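Local coordinates for protein glutamyl endopeptidase (Staphylococcus epidermidis, PDB 6U1B) that probably cleaves peptide bonds on the carbonyl side of glutamic acid as a secreted serine endopeptidase of the S1B family, at residues Tyr6-Leu11 and Lys199-Val204. The protein carries 2 engineered substitutions. Sequence-based numbering, arbitrary orientation.
Sequences YPSCIL and KYNSSV. Engineered in segment 6-11: C9 (natural residue Val).
In this chymotrypsin-like protease, with its two beta-barrel domains, segment 6-11, spanning the junction of retained pro-peptide (to S8) and mature chain (from C9), lies against the start of strand 200-205, close to the predicted catalytic residues; the side chain of S8 is about 6 Å from that of S177. N201 makes the polar join: its carboxamide reads both backbone groups of C9, much as a neighbouring strand would. OD1 of N201 accepts from C9 N at 3.0 Å, a bent bond (142° at the hydrogen) whose donor is tilted 17° from the carbonyl plane. ND2 of N201 gives the straighter bond, reaching C9 O at 2.9 Å (173°), on a lone pair of that carbonyl and within the plane of the amide. The pair fixes which end of the amide is oxygen, and ND2 has a further acceptor in L170 O, so the group is pinned against flipping within a buried site. With CG beside its own backbone N, N201 directs the amide toward the loop. On the oxygen end, S8 CB approaches OD1 of N201 to 3.6 Å, while the hydroxyl of S8 bonds to T172. The engineered C9 also turns its side chain toward the strand; its SG passes 3.6 Å from N201 OD1 and is tied by a disulfide to C197, the other engineered cysteine, locking the mature N-terminus to the loop after strand 188-196. Beyond C9, the L11 side chain runs alongside N201 in the opposite sense and packs against the strand's beginning. K199 and Y200, both facing V196, form a classic beta bulge there. The two methyls of L11 divide the work: CD2 rests 3.9 Å from K199 N, and CD1 packs 3.8 Å from Y200 CA.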
loop_
_atom_site.group_PDB
_atom_site.type_symbol
_atom_site.label_atom_id
_atom_site.label_comp_id
_atom_site.label_asym_id
_atom_site.label_seq_id
_atom_site.Cartn_x
_atom_site.Cartn_y
_atom_site.Cartn_z
ATOM N N TYR A 6 5.819 -4.272 6.231
ATOM C CA TYR A 6 7.018 -4.457 5.408
ATOM C C TYR A 6 6.659 -4.052 3.985
ATOM O O TYR A 6 6.454 -4.897 3.106
ATOM C CB TYR A 6 7.518 -5.901 5.492
ATOM C CG TYR A 6 8.954 -6.109 5.047
ATOM C CD1 TYR A 6 10.016 -5.646 5.818
ATOM C CD2 TYR A 6 9.245 -6.775 3.860
ATOM C CE1 TYR A 6 11.334 -5.842 5.415
ATOM C CE2 TYR A 6 10.556 -6.974 3.444
ATOM C CZ TYR A 6 11.598 -6.511 4.226
ATOM O OH TYR A 6 12.902 -6.709 3.813
ATOM N N PRO A 7 6.543 -2.745 3.733
ATOM C CA PRO A 7 6.039 -2.297 2.422
ATOM C C PRO A 7 6.990 -2.561 1.266
ATOM O O PRO A 7 6.520 -2.661 0.126
ATOM C CB PRO A 7 5.822 -0.790 2.621
ATOM C CG PRO A 7 6.829 -0.419 3.675
ATOM C CD PRO A 7 6.843 -1.614 4.629
ATOM N N SER A 8 8.299 -2.672 1.494
ATOM C CA SER A 8 9.189 -2.863 0.358
ATOM C C SER A 8 10.384 -3.719 0.766
ATOM O O SER A 8 10.582 -4.048 1.940
ATOM C CB SER A 8 9.613 -1.521 -0.242
ATOM O OG SER A 8 10.518 -0.855 0.598
ATOM N N CYS A 9 11.176 -4.088 -0.232
ATOM C CA CYS A 9 11.955 -5.315 -0.172
ATOM C C CYS A 9 13.441 -5.075 -0.371
ATOM O O CYS A 9 13.847 -4.296 -1.242
ATOM C CB CYS A 9 11.468 -6.287 -1.238
ATOM S SG CYS A 9 9.660 -6.358 -1.367
ATOM N N ILE A 10 14.246 -5.777 0.425
ATOM C CA ILE A 10 15.659 -5.970 0.111
ATOM C C ILE A 10 15.743 -7.021 -0.986
ATOM O O ILE A 10 15.210 -8.129 -0.843
ATOM C CB ILE A 10 16.461 -6.397 1.348
ATOM C CG1 ILE A 10 16.459 -5.287 2.404
ATOM C CG2 ILE A 10 17.884 -6.805 0.947
ATOM C CD1 ILE A 10 17.054 -3.965 1.926
ATOM N N LEU A 11 16.381 -6.665 -2.088
ATOM C CA LEU A 11 16.545 -7.479 -3.274
ATOM C C LEU A 11 18.012 -7.848 -3.464
ATOM O O LEU A 11 18.896 -7.264 -2.824
ATOM C CB LEU A 11 16.022 -6.732 -4.511
ATOM C CG LEU A 11 14.542 -6.317 -4.449
ATOM C CD1 LEU A 11 14.157 -5.492 -5.678
ATOM C CD2 LEU A 11 13.624 -7.531 -4.295
ATOM N N LYS A 199 10.817 -9.984 -5.378
ATOM C CA LYS A 199 10.879 -9.995 -6.833
ATOM C C LYS A 199 11.272 -8.650 -7.410
ATOM O O LYS A 199 12.067 -8.590 -8.356
ATOM C CB LYS A 199 9.530 -10.403 -7.431
ATOM C CG LYS A 199 8.870 -11.592 -6.753
ATOM C CD LYS A 199 9.737 -12.827 -6.812
ATOM C CE LYS A 199 9.611 -13.555 -8.139
ATOM N NZ LYS A 199 9.517 -15.030 -7.919
ATOM N N TYR A 200 10.722 -7.577 -6.851
ATOM C CA TYR A 200 10.873 -6.241 -7.399
ATOM C C TYR A 200 10.308 -5.242 -6.401
ATOM O O TYR A 200 9.574 -5.607 -5.481
ATOM C CB TYR A 200 10.163 -6.099 -8.750
ATOM C CG TYR A 200 8.649 -6.287 -8.758
ATOM C CD1 TYR A 200 7.786 -5.280 -8.304
ATOM C CD2 TYR A 200 8.075 -7.453 -9.267
ATOM C CE1 TYR A 200 6.389 -5.447 -8.332
ATOM C CE2 TYR A 200 6.683 -7.623 -9.297
ATOM C CZ TYR A 200 5.848 -6.615 -8.837
ATOM O OH TYR A 200 4.475 -6.774 -8.883
ATOM N N ASN A 201 10.666 -3.974 -6.596
ATOM C CA ASN A 201 10.028 -2.862 -5.912
ATOM C C ASN A 201 9.320 -2.005 -6.954
ATOM O O ASN A 201 9.609 -2.091 -8.153
ATOM C CB ASN A 201 11.053 -2.071 -5.078
ATOM C CG ASN A 201 11.447 -2.819 -3.813
ATOM O OD1 ASN A 201 10.584 -3.366 -3.121
ATOM N ND2 ASN A 201 12.747 -2.887 -3.525
ATOM N N SER A 202 8.349 -1.203 -6.495
ATOM C CA SER A 202 7.361 -0.597 -7.377
ATOM C C SER A 202 7.219 0.892 -7.110
ATOM O O SER A 202 7.321 1.346 -5.967
ATOM C CB SER A 202 5.981 -1.242 -7.192
ATOM O OG SER A 202 6.112 -2.633 -7.041
ATOM N N SER A 203 6.918 1.635 -8.169
ATOM C CA SER A 203 6.652 3.060 -8.075
ATOM C C SER A 203 5.445 3.401 -8.926
ATOM O O SER A 203 5.058 2.649 -9.825
ATOM C CB SER A 203 7.835 3.915 -8.543
ATOM O OG SER A 203 8.108 3.679 -9.916
ATOM N N VAL A 204 4.857 4.554 -8.612
ATOM C CA VAL A 204 3.818 5.160 -9.429
ATOM C C VAL A 204 4.503 5.816 -10.616
ATOM O O VAL A 204 5.312 6.735 -10.446
ATOM C CB VAL A 204 3.005 6.188 -8.628
ATOM C CG1 VAL A 204 1.949 6.844 -9.524
ATOM C CG2 VAL A 204 2.374 5.540 -7.394
#